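Local coordinates for flavoprotein (Thermotoga maritima, PDB 5V8S) that probably works as an oxidoreductase and electron carrier, joining a metallo-beta-lactamase-like di-iron domain to a flavodoxin domain expected to bind FMN, at residues V298-S303 with I310-K315; R38-V43 with E48-N53; L356-H361 with R396-A401. The protein carries 1 engineered substitution. All coordinates share one frame; numbering follows the deposited sequence.

Interaction 1 of 3, residues V298-S303 with I310-K315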
loop_
_atom_site.group_PDB
_atom_site.type_symbol
_atom_site.label_atom_id
_atom_site.label_comp_id
_atom_site.label_asym_id
_atom_site.label_seq_id
_atom_site.Cartn_x
_atom_site.Cartn_y
_atom_site.Cartn_z
ATOM N N VAL A 298 -1.029 -17.910 -11.498
ATOM C CA VAL A 298 -1.207 -16.468 -11.633
ATOM C C VAL A 298 -0.248 -15.836 -10.640
ATOM O O VAL A 298 -0.243 -16.219 -9.471
ATOM C CB VAL A 298 -2.658 -16.064 -11.325
ATOM C CG1 VAL A 298 -2.823 -14.574 -11.445
ATOM C CG2 VAL A 298 -3.623 -16.805 -12.264
ATOM N N VAL A 299 0.592 -14.918 -11.107
ATOM C CA VAL A 299 1.761 -14.468 -10.345
ATOM C C VAL A 299 1.674 -12.980 -10.053
ATOM O O VAL A 299 1.465 -12.164 -10.962
ATOM C CB VAL A 299 3.072 -14.804 -11.086
ATOM C CG1 VAL A 299 4.285 -14.397 -10.259
ATOM C CG2 VAL A 299 3.129 -16.304 -11.430
ATOM N N TYR A 300 1.879 -12.631 -8.785
ATOM C CA TYR A 300 1.920 -11.245 -8.338
ATOM C C TYR A 300 3.233 -11.005 -7.610
ATOM O O TYR A 300 3.480 -11.614 -6.565
ATOM C CB TYR A 300 0.740 -10.939 -7.419
ATOM C CG TYR A 300 -0.557 -10.943 -8.172
ATOM C CD1 TYR A 300 -0.881 -9.888 -9.008
ATOM C CD2 TYR A 300 -1.452 -12.004 -8.064
ATOM C CE1 TYR A 300 -2.074 -9.870 -9.706
ATOM C CE2 TYR A 300 -2.646 -12.003 -8.784
ATOM C CZ TYR A 300 -2.946 -10.941 -9.608
ATOM O OH TYR A 300 -4.141 -10.923 -10.317
ATOM N N LYS A 301 4.051 -10.104 -8.139
ATOM C CA LYS A 301 5.386 -9.847 -7.619
ATOM C C LYS A 301 5.529 -8.389 -7.196
ATOM O O LYS A 301 5.299 -7.484 -8.000
ATOM C CB LYS A 301 6.447 -10.142 -8.700
ATOM C CG LYS A 301 7.884 -9.809 -8.281
ATOM C CD LYS A 301 8.851 -9.507 -9.455
ATOM C CE LYS A 301 8.583 -10.264 -10.710
ATOM N NZ LYS A 301 9.624 -9.919 -11.747
ATOM N N PHE A 302 5.956 -8.169 -5.951
ATOM C CA PHE A 302 6.392 -6.850 -5.481
ATOM C C PHE A 302 7.910 -6.787 -5.626
ATOM O O PHE A 302 8.623 -7.511 -4.940
ATOM C CB PHE A 302 6.050 -6.664 -4.009
ATOM C CG PHE A 302 4.569 -6.630 -3.712
ATOM C CD1 PHE A 302 3.852 -5.468 -3.858
ATOM C CD2 PHE A 302 3.917 -7.757 -3.277
ATOM C CE1 PHE A 302 2.491 -5.431 -3.582
ATOM C CE2 PHE A 302 2.535 -7.735 -3.000
ATOM C CZ PHE A 302 1.846 -6.572 -3.141
ATOM N N SER A 303 8.400 -5.926 -6.497
ATOM C CA SER A 303 9.837 -5.800 -6.703
ATOM C C SER A 303 10.219 -4.330 -6.657
ATOM O O SER A 303 9.384 -3.449 -6.411
ATOM C CB SER A 303 10.260 -6.383 -8.048
ATOM O OG SER A 303 9.811 -5.547 -9.103
ATOM N N ILE A 310 -3.591 -4.351 -5.167
ATOM C CA ILE A 310 -4.087 -5.282 -4.165
ATOM C C ILE A 310 -5.485 -5.788 -4.538
ATOM O O ILE A 310 -5.842 -6.930 -4.218
ATOM C CB ILE A 310 -4.034 -4.630 -2.770
ATOM C CG1 ILE A 310 -2.692 -3.901 -2.564
ATOM C CG2 ILE A 310 -4.260 -5.680 -1.682
ATOM C CD1 ILE A 310 -1.429 -4.753 -2.680
ATOM N N SER A 311 -6.280 -4.977 -5.249
ATOM C CA SER A 311 -7.600 -5.423 -5.697
ATOM C C SER A 311 -7.509 -6.573 -6.689
ATOM O O SER A 311 -8.408 -7.417 -6.738
ATOM C CB SER A 311 -8.354 -4.245 -6.309
ATOM O OG SER A 311 -7.718 -3.787 -7.492
ATOM N N GLU A 312 -6.447 -6.617 -7.494
ATOM C CA GLU A 312 -6.276 -7.704 -8.450
ATOM C C GLU A 312 -5.812 -8.983 -7.764
ATOM O O GLU A 312 -6.254 -10.078 -8.127
ATOM C CB GLU A 312 -5.278 -7.284 -9.519
ATOM C CG GLU A 312 -5.778 -6.199 -10.433
ATOM C CD GLU A 312 -6.909 -6.683 -11.331
ATOM O OE1 GLU A 312 -6.781 -7.790 -11.891
ATOM O OE2 GLU A 312 -7.902 -5.959 -11.483
ATOM N N ILE A 313 -4.921 -8.876 -6.784
ATOM C CA ILE A 313 -4.582 -10.046 -5.977
ATOM C C ILE A 313 -5.840 -10.647 -5.371
ATOM O O ILE A 313 -6.087 -11.853 -5.465
ATOM C CB ILE A 313 -3.561 -9.671 -4.890
ATOM C CG1 ILE A 313 -2.246 -9.221 -5.532
ATOM C CG2 ILE A 313 -3.312 -10.861 -3.960
ATOM C CD1 ILE A 313 -1.246 -8.603 -4.563
ATOM N N LEU A 314 -6.654 -9.808 -4.734
ATOM C CA LEU A 314 -7.819 -10.295 -4.009
ATOM C C LEU A 314 -8.806 -10.974 -4.947
ATOM O O LEU A 314 -9.382 -12.012 -4.606
ATOM C CB LEU A 314 -8.458 -9.133 -3.261
ATOM C CG LEU A 314 -7.713 -8.658 -2.017
ATOM C CD1 LEU A 314 -8.354 -7.414 -1.507
ATOM C CD2 LEU A 314 -7.709 -9.696 -0.936
ATOM N N LYS A 315 -8.976 -10.427 -6.152
ATOM C CA LYS A 315 -9.893 -11.003 -7.129
ATOM C C LYS A 315 -9.548 -12.445 -7.470
ATOM O O LYS A 315 -10.451 -13.241 -7.800
ATOM C CB LYS A 315 -9.843 -10.154 -8.391
ATOM C CG LYS A 315 -10.523 -10.728 -9.586
ATOM C CD LYS A 315 -10.048 -10.021 -10.846
ATOM C CE LYS A 315 -8.697 -10.536 -11.294
ATOM N NZ LYS A 315 -8.359 -9.932 -12.600
#
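The ring of Tyr300 lies against Ile313 of the helix that follows its strand. The Ile313 CG1 methylene sits over one ring face, 3.8 Å from the ring centroid and 20° off the normal, a CH-pi contact; the 3.6 Å approach of Ile313 CG1 to Tyr300 CG shows it displaced toward the rim. Tyr300 has CG anti to its carbonyl carbon (chi1 -69°), a setting that points the ring across the helix, so that Tyr300 OH ends 3.2 Å from Glu312 O. No hydrogen bond joins that pair: the hydroxyl is bonded instead to Asp316 OD2. Segment 298-303 belongs to the edge strand of the parallel five-stranded flavodoxin sheet, and 310-315 is the helix that covers it before strand 322-327, the strand-to-helix half of a beta-alpha-beta crossover. The short axes run nearly antiparallel, at 149°, and approach to 9.8 Å. Farther along the strand, Phe302 receives two methyls. In one of its two modelled conformers, Ile310 CD1 meets CZ of Phe302 at the ring edge, in its plane, at 3.8 Å, whereas Ile313 CD1 approaches the same CZ obliquely at 4.0 Å. Ile313 thus serves both rings, CG1 for Tyr300 and CD1 for Phe302, because its chain is extended at chi2. Glu312 bends at chi2, and Glu312 OE1 accepts a hydrogen bond from Lys315 NZ at 2.8 Å, part of a salt bridge, on the syn side of the carboxylate, while Glu312 OE2 pairs with Lys208 of helix 196-214.

Interaction 2 of 3, residues R38-V43 with E48-N53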
loop_
_atom_site.group_PDB
_atom_site.type_symbol
_atom_site.label_atom_id
_atom_site.label_comp_id
_atom_site.label_asym_id
_atom_site.label_seq_id
_atom_site.Cartn_x
_atom_site.Cartn_y
_atom_site.Cartn_z
ATOM N N ARG A 38 -10.670 6.394 -9.172
ATOM C CA ARG A 38 -9.524 5.500 -9.315
ATOM C C ARG A 38 -9.441 4.442 -8.226
ATOM O O ARG A 38 -8.947 3.332 -8.488
ATOM C CB ARG A 38 -8.205 6.315 -9.314
ATOM C CG ARG A 38 -8.169 7.358 -10.428
ATOM C CD ARG A 38 -6.869 8.114 -10.455
ATOM N NE ARG A 38 -5.781 7.250 -10.866
ATOM C CZ ARG A 38 -4.512 7.444 -10.532
ATOM N NH1 ARG A 38 -4.171 8.475 -9.763
ATOM N NH2 ARG A 38 -3.587 6.600 -10.957
ATOM N N TYR A 39 -9.915 4.748 -7.016
ATOM C CA TYR A 39 -9.785 3.870 -5.854
ATOM C C TYR A 39 -11.150 3.791 -5.176
ATOM O O TYR A 39 -11.564 4.738 -4.496
ATOM C CB TYR A 39 -8.759 4.428 -4.885
ATOM C CG TYR A 39 -7.410 4.705 -5.542
ATOM C CD1 TYR A 39 -6.617 3.674 -6.016
ATOM C CD2 TYR A 39 -6.972 6.008 -5.732
ATOM C CE1 TYR A 39 -5.394 3.937 -6.630
ATOM C CE2 TYR A 39 -5.755 6.281 -6.348
ATOM C CZ TYR A 39 -4.974 5.245 -6.782
ATOM O OH TYR A 39 -3.782 5.508 -7.396
ATOM N N PHE A 40 -11.843 2.668 -5.336
ATOM C CA PHE A 40 -13.133 2.533 -4.686
ATOM C C PHE A 40 -12.945 2.437 -3.182
ATOM O O PHE A 40 -12.028 1.773 -2.695
ATOM C CB PHE A 40 -13.881 1.317 -5.226
ATOM C CG PHE A 40 -15.354 1.376 -4.972
ATOM C CD1 PHE A 40 -16.102 2.346 -5.591
ATOM C CD2 PHE A 40 -15.964 0.486 -4.105
ATOM C CE1 PHE A 40 -17.462 2.447 -5.355
ATOM C CE2 PHE A 40 -17.328 0.581 -3.853
ATOM C CZ PHE A 40 -18.072 1.558 -4.503
ATOM N N GLU A 41 -13.827 3.112 -2.441
ATOM C CA GLU A 41 -13.679 3.252 -0.996
ATOM C C GLU A 41 -12.339 3.914 -0.622
ATOM O O GLU A 41 -11.856 3.742 0.498
ATOM C CB GLU A 41 -13.819 1.898 -0.268
ATOM C CG GLU A 41 -15.185 1.240 -0.378
ATOM C CD GLU A 41 -15.272 -0.151 0.294
ATOM O OE1 GLU A 41 -14.239 -0.840 0.478
ATOM O OE2 GLU A 41 -16.391 -0.541 0.680
ATOM N N ALA A 42 -11.731 4.656 -1.556
ATOM C CA ALA A 42 -10.399 5.238 -1.393
ATOM C C ALA A 42 -9.331 4.180 -1.150
ATOM O O ALA A 42 -8.304 4.462 -0.540
ATOM C CB ALA A 42 -10.360 6.328 -0.315
ATOM N N VAL A 43 -9.536 2.953 -1.627
ATOM C CA VAL A 43 -8.489 1.941 -1.513
ATOM C C VAL A 43 -8.361 0.980 -2.695
ATOM O O VAL A 43 -7.233 0.635 -3.064
ATOM C CB VAL A 43 -8.544 1.196 -0.164
ATOM C CG1 VAL A 43 -9.875 0.656 0.092
ATOM C CG2 VAL A 43 -7.493 0.066 -0.087
ATOM N N GLU A 48 -10.903 0.203 -14.369
ATOM C CA GLU A 48 -12.037 -0.079 -15.237
ATOM C C GLU A 48 -13.283 0.716 -14.873
ATOM O O GLU A 48 -14.268 0.664 -15.627
ATOM C CB GLU A 48 -12.386 -1.561 -15.171
ATOM C CG GLU A 48 -12.904 -2.049 -13.824
ATOM C CD GLU A 48 -11.823 -2.596 -12.890
ATOM O OE1 GLU A 48 -10.759 -1.947 -12.717
ATOM O OE2 GLU A 48 -12.048 -3.702 -12.337
ATOM N N GLY A 49 -13.295 1.406 -13.727
ATOM C CA GLY A 49 -14.442 2.201 -13.337
ATOM C C GLY A 49 -15.565 1.389 -12.718
ATOM O O GLY A 49 -15.506 0.165 -12.543
ATOM N N ILE A 50 -16.633 2.114 -12.398
ATOM C CA ILE A 50 -17.828 1.549 -11.792
ATOM C C ILE A 50 -18.995 2.437 -12.180
ATOM O O ILE A 50 -18.844 3.652 -12.336
ATOM C CB ILE A 50 -17.674 1.437 -10.259
ATOM C CG1 ILE A 50 -18.800 0.585 -9.659
ATOM C CG2 ILE A 50 -17.586 2.833 -9.616
ATOM C CD1 ILE A 50 -18.717 0.414 -8.134
ATOM N N SER A 51 -20.166 1.822 -12.362
ATOM C CA SER A 51 -21.371 2.596 -12.621
ATOM C C SER A 51 -22.178 2.747 -11.337
ATOM O O SER A 51 -22.055 1.954 -10.404
ATOM C CB SER A 51 -22.233 1.960 -13.717
ATOM O OG SER A 51 -22.977 0.841 -13.246
ATOM N N TYR A 52 -23.018 3.780 -11.310
ATOM C CA TYR A 52 -24.048 3.947 -10.278
ATOM C C TYR A 52 -25.392 3.872 -10.985
ATOM O O TYR A 52 -25.644 4.630 -11.935
ATOM C CB TYR A 52 -23.910 5.261 -9.477
ATOM C CG TYR A 52 -22.489 5.490 -9.042
ATOM C CD1 TYR A 52 -21.848 4.577 -8.220
ATOM C CD2 TYR A 52 -21.780 6.561 -9.517
ATOM C CE1 TYR A 52 -20.509 4.728 -7.864
ATOM C CE2 TYR A 52 -20.427 6.742 -9.159
ATOM C CZ TYR A 52 -19.802 5.807 -8.335
ATOM O OH TYR A 52 -18.453 5.925 -7.982
ATOM N N ASN A 53 -26.248 2.962 -10.523
ATOM C CA ASN A 53 -27.515 2.674 -11.189
ATOM C C ASN A 53 -28.660 2.988 -10.240
ATOM O O ASN A 53 -28.714 2.432 -9.142
ATOM C CB ASN A 53 -27.651 1.190 -11.555
ATOM C CG ASN A 53 -26.482 0.651 -12.383
ATOM O OD1 ASN A 53 -25.755 1.396 -13.053
ATOM N ND2 ASN A 53 -26.312 -0.668 -12.343
#
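Apolar contact between Phe40 and Ile50 carries most of this small interface, which buries 106 Å² in all. The terminal methyl Ile50 CD1 rests over one face of the Phe40 ring, 4.1 Å from the centroid and 28° off the normal, a CH-pi contact whose shortest approach is 3.7 Å, from Ile50 CD1 to Phe40 CE1. Ile50 is extended through chi2 (180°), which brings the methyl to the ring. Tyr52 OH lies at the ring edge, near its plane, 4.5 Å from Phe40 CE1; its polar partner is Asp34 OD2.

Hydrogen bonds act within each segment and beyond it, none crossing between the two. A type II turn from Tyr39 to Ala42 is closed by Ala42 N to Tyr39 O at 2.9 Å. In the other segment, Ser51 OG donates to Asn53 OD1 at 2.8 Å, with the donor tilted out of the carbonyl plane, while Ser51 O bonds to His240 ND1.

Across the dimer, Glu41 OE1 is hydrogen-bonded to Tyr330 OH of the second subunit. The site concerned is the di-iron centre of the metallo-beta-lactamase-like domain: the Phe40 side chain is about 5 Å from the mu-oxo-diiron cluster and packs on its pocket residue Asp101, while Ile50 touches the pocket residue His240.

Interaction 3 of 3, residues L356-H361 with R396-A401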
loop_
_atom_site.group_PDB
_atom_site.type_symbol
_atom_site.label_atom_id
_atom_site.label_comp_id
_atom_site.label_asym_id
_atom_site.label_seq_id
_atom_site.Cartn_x
_atom_site.Cartn_y
_atom_site.Cartn_z
ATOM N N LEU A 356 1.445 -22.886 0.532
ATOM C CA LEU A 356 2.872 -23.095 0.751
ATOM C C LEU A 356 3.501 -21.755 1.085
ATOM O O LEU A 356 3.177 -20.745 0.455
ATOM C CB LEU A 356 3.576 -23.602 -0.509
ATOM C CG LEU A 356 3.166 -24.967 -1.056
ATOM C CD1 LEU A 356 3.917 -25.268 -2.346
ATOM C CD2 LEU A 356 3.395 -26.053 -0.006
ATOM N N VAL A 357 4.431 -21.754 2.042
ATOM C CA VAL A 357 5.188 -20.564 2.400
ATOM C C VAL A 357 6.657 -20.835 2.117
ATOM O O VAL A 357 7.197 -21.865 2.540
ATOM C CB VAL A 357 4.980 -20.159 3.871
ATOM C CG1 VAL A 357 5.868 -18.935 4.219
ATOM C CG2 VAL A 357 3.515 -19.868 4.142
ATOM N N PHE A 358 7.269 -19.946 1.349
ATOM C CA PHE A 358 8.710 -19.880 1.167
ATOM C C PHE A 358 9.170 -18.586 1.821
ATOM O O PHE A 358 8.600 -17.524 1.570
ATOM C CB PHE A 358 9.075 -19.843 -0.327
ATOM C CG PHE A 358 8.738 -21.100 -1.094
ATOM C CD1 PHE A 358 7.443 -21.373 -1.477
ATOM C CD2 PHE A 358 9.728 -21.983 -1.476
ATOM C CE1 PHE A 358 7.146 -22.528 -2.197
ATOM C CE2 PHE A 358 9.433 -23.135 -2.189
ATOM C CZ PHE A 358 8.144 -23.411 -2.551
ATOM N N GLY A 359 10.194 -18.653 2.650
ATOM C CA GLY A 359 10.617 -17.454 3.352
ATOM C C GLY A 359 12.100 -17.450 3.619
ATOM O O GLY A 359 12.706 -18.501 3.862
ATOM N N VAL A 360 12.686 -16.250 3.568
ATOM C CA VAL A 360 14.080 -16.070 3.926
ATOM C C VAL A 360 14.244 -16.244 5.425
ATOM O O VAL A 360 13.374 -15.854 6.217
ATOM C CB VAL A 360 14.498 -14.656 3.498
ATOM C CG1 VAL A 360 15.852 -14.323 4.060
ATOM C CG2 VAL A 360 14.499 -14.568 1.970
ATOM N N HIS A 361 15.379 -16.814 5.823
ATOM C CA HIS A 361 15.738 -16.925 7.233
ATOM C C HIS A 361 16.503 -15.663 7.608
ATOM O O HIS A 361 17.691 -15.522 7.292
ATOM C CB HIS A 361 16.586 -18.167 7.465
ATOM C CG HIS A 361 16.979 -18.366 8.894
ATOM N ND1 HIS A 361 16.131 -18.088 9.944
ATOM C CD2 HIS A 361 18.130 -18.814 9.448
ATOM C CE1 HIS A 361 16.744 -18.352 11.084
ATOM N NE2 HIS A 361 17.957 -18.798 10.810
ATOM N N ARG A 396 15.891 -29.321 -4.730
ATOM C CA ARG A 396 15.100 -30.465 -4.295
ATOM C C ARG A 396 14.026 -30.067 -3.282
ATOM O O ARG A 396 12.914 -30.619 -3.290
ATOM C CB ARG A 396 16.063 -31.504 -3.715
ATOM C CG ARG A 396 15.451 -32.786 -3.286
ATOM C CD ARG A 396 16.497 -33.878 -3.084
ATOM N NE ARG A 396 15.860 -35.146 -3.364
ATOM C CZ ARG A 396 15.861 -35.753 -4.546
ATOM N NH1 ARG A 396 16.521 -35.239 -5.575
ATOM N NH2 ARG A 396 15.207 -36.893 -4.686
ATOM N N LYS A 397 14.328 -29.107 -2.404
ATOM C CA LYS A 397 13.346 -28.670 -1.419
ATOM C C LYS A 397 12.185 -27.938 -2.074
ATOM O O LYS A 397 11.065 -27.990 -1.564
ATOM C CB LYS A 397 13.996 -27.744 -0.390
ATOM C CG LYS A 397 14.878 -28.464 0.620
ATOM C CD LYS A 397 14.050 -29.007 1.776
ATOM C CE LYS A 397 14.913 -29.720 2.810
ATOM N NZ LYS A 397 15.384 -31.053 2.335
ATOM N N ILE A 398 12.439 -27.230 -3.174
ATOM C CA ILE A 398 11.355 -26.573 -3.896
ATOM C C ILE A 398 10.439 -27.622 -4.509
ATOM O O ILE A 398 9.211 -27.551 -4.399
ATOM C CB ILE A 398 11.917 -25.638 -4.981
ATOM C CG1 ILE A 398 12.922 -24.626 -4.391
ATOM C CG2 ILE A 398 10.737 -24.952 -5.719
ATOM C CD1 ILE A 398 13.573 -23.725 -5.424
ATOM N N GLU A 399 11.031 -28.602 -5.181
ATOM C CA GLU A 399 10.247 -29.668 -5.792
ATOM C C GLU A 399 9.446 -30.433 -4.746
ATOM O O GLU A 399 8.298 -30.822 -5.000
ATOM C CB GLU A 399 11.185 -30.599 -6.566
ATOM C CG GLU A 399 11.324 -30.219 -8.038
ATOM C CD GLU A 399 10.058 -30.531 -8.841
ATOM O OE1 GLU A 399 9.710 -29.756 -9.759
ATOM O OE2 GLU A 399 9.411 -31.564 -8.552
ATOM N N GLU A 400 10.034 -30.670 -3.567
ATOM C CA GLU A 400 9.313 -31.363 -2.502
ATOM C C GLU A 400 8.067 -30.591 -2.102
ATOM O O GLU A 400 7.005 -31.185 -1.874
ATOM C CB GLU A 400 10.201 -31.555 -1.269
ATOM C CG GLU A 400 11.191 -32.683 -1.373
ATOM C CD GLU A 400 12.107 -32.780 -0.158
ATOM O OE1 GLU A 400 12.076 -31.867 0.699
ATOM O OE2 GLU A 400 12.863 -33.775 -0.084
ATOM N N ALA A 401 8.178 -29.267 -2.000
ATOM C CA ALA A 401 7.035 -28.471 -1.573
ATOM C C ALA A 401 5.935 -28.517 -2.618
ATOM O O ALA A 401 4.761 -28.677 -2.285
ATOM C CB ALA A 401 7.460 -27.027 -1.319
#
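Ala401 presents a small methyl bump between two larger side chains of the strand, Leu356 and Phe358. Its CB comes within 3.9 Å of Phe358 CZ and 4.1 Å of Leu356 CD1, and the short alanine lets the helix backbone settle close here: the CA atoms of Leu356 and Ala401 are 7.2 Å apart, against 8.8 Å for those of Phe358 and Ile398. Leu356 exploits that closeness, its forked end reaching the backbone, with CD1 3.5 Å from Ala401 O and CD2 also near that oxygen. Strand 354-360 is an inner strand of the parallel flavodoxin sheet, and helix 395-409 runs along one face of it, nearly antiparallel to the strand, the short axes 159° apart in direction and 10.5 Å at closest approach. The helix belongs to one helical layer of the alpha/beta/alpha sandwich of the flavodoxin-like fold. Phe358, with CG anti to its carbonyl carbon (chi1 -66°), pushes its ring end toward the helix between Ile398 and Ala401. The Ile398 CG2 branch meets Phe358 CE2 at 4.2 Å, the two side chains crossing at about a right angle, and both helix methyls reach the ring obliquely. Phe358 also packs on Val282 and Met283 of helix 278-292, and Ile398 rests on Lys285 of the same helix, so the ring's surroundings are shared by two helices. Leu356 and Phe358 both touch Ile324 of the adjoining strand 322-327.

How the interactions relate
From the N terminus, interaction 2 comes first, closing a loop of four residues that ties the turn at strand 39-40 to the start of strand 50-59 of the di-iron domain's mixed sheet. Interaction 1 follows in the flavodoxin domain, where six residues separate strand and helix. Interaction 3 is the longest closure, bridging 34 residues that include helix 371-376 and strand 381-388. All three stand in series; none is nested in or crosses another. Interactions 1 and 3 attach helices to the same parallel sheet, at an edge strand and an inner strand, with centres about 20 Å apart. Interactions 1 and 2 approach to about 5 Å between nearest atoms, and both touch the second subunit.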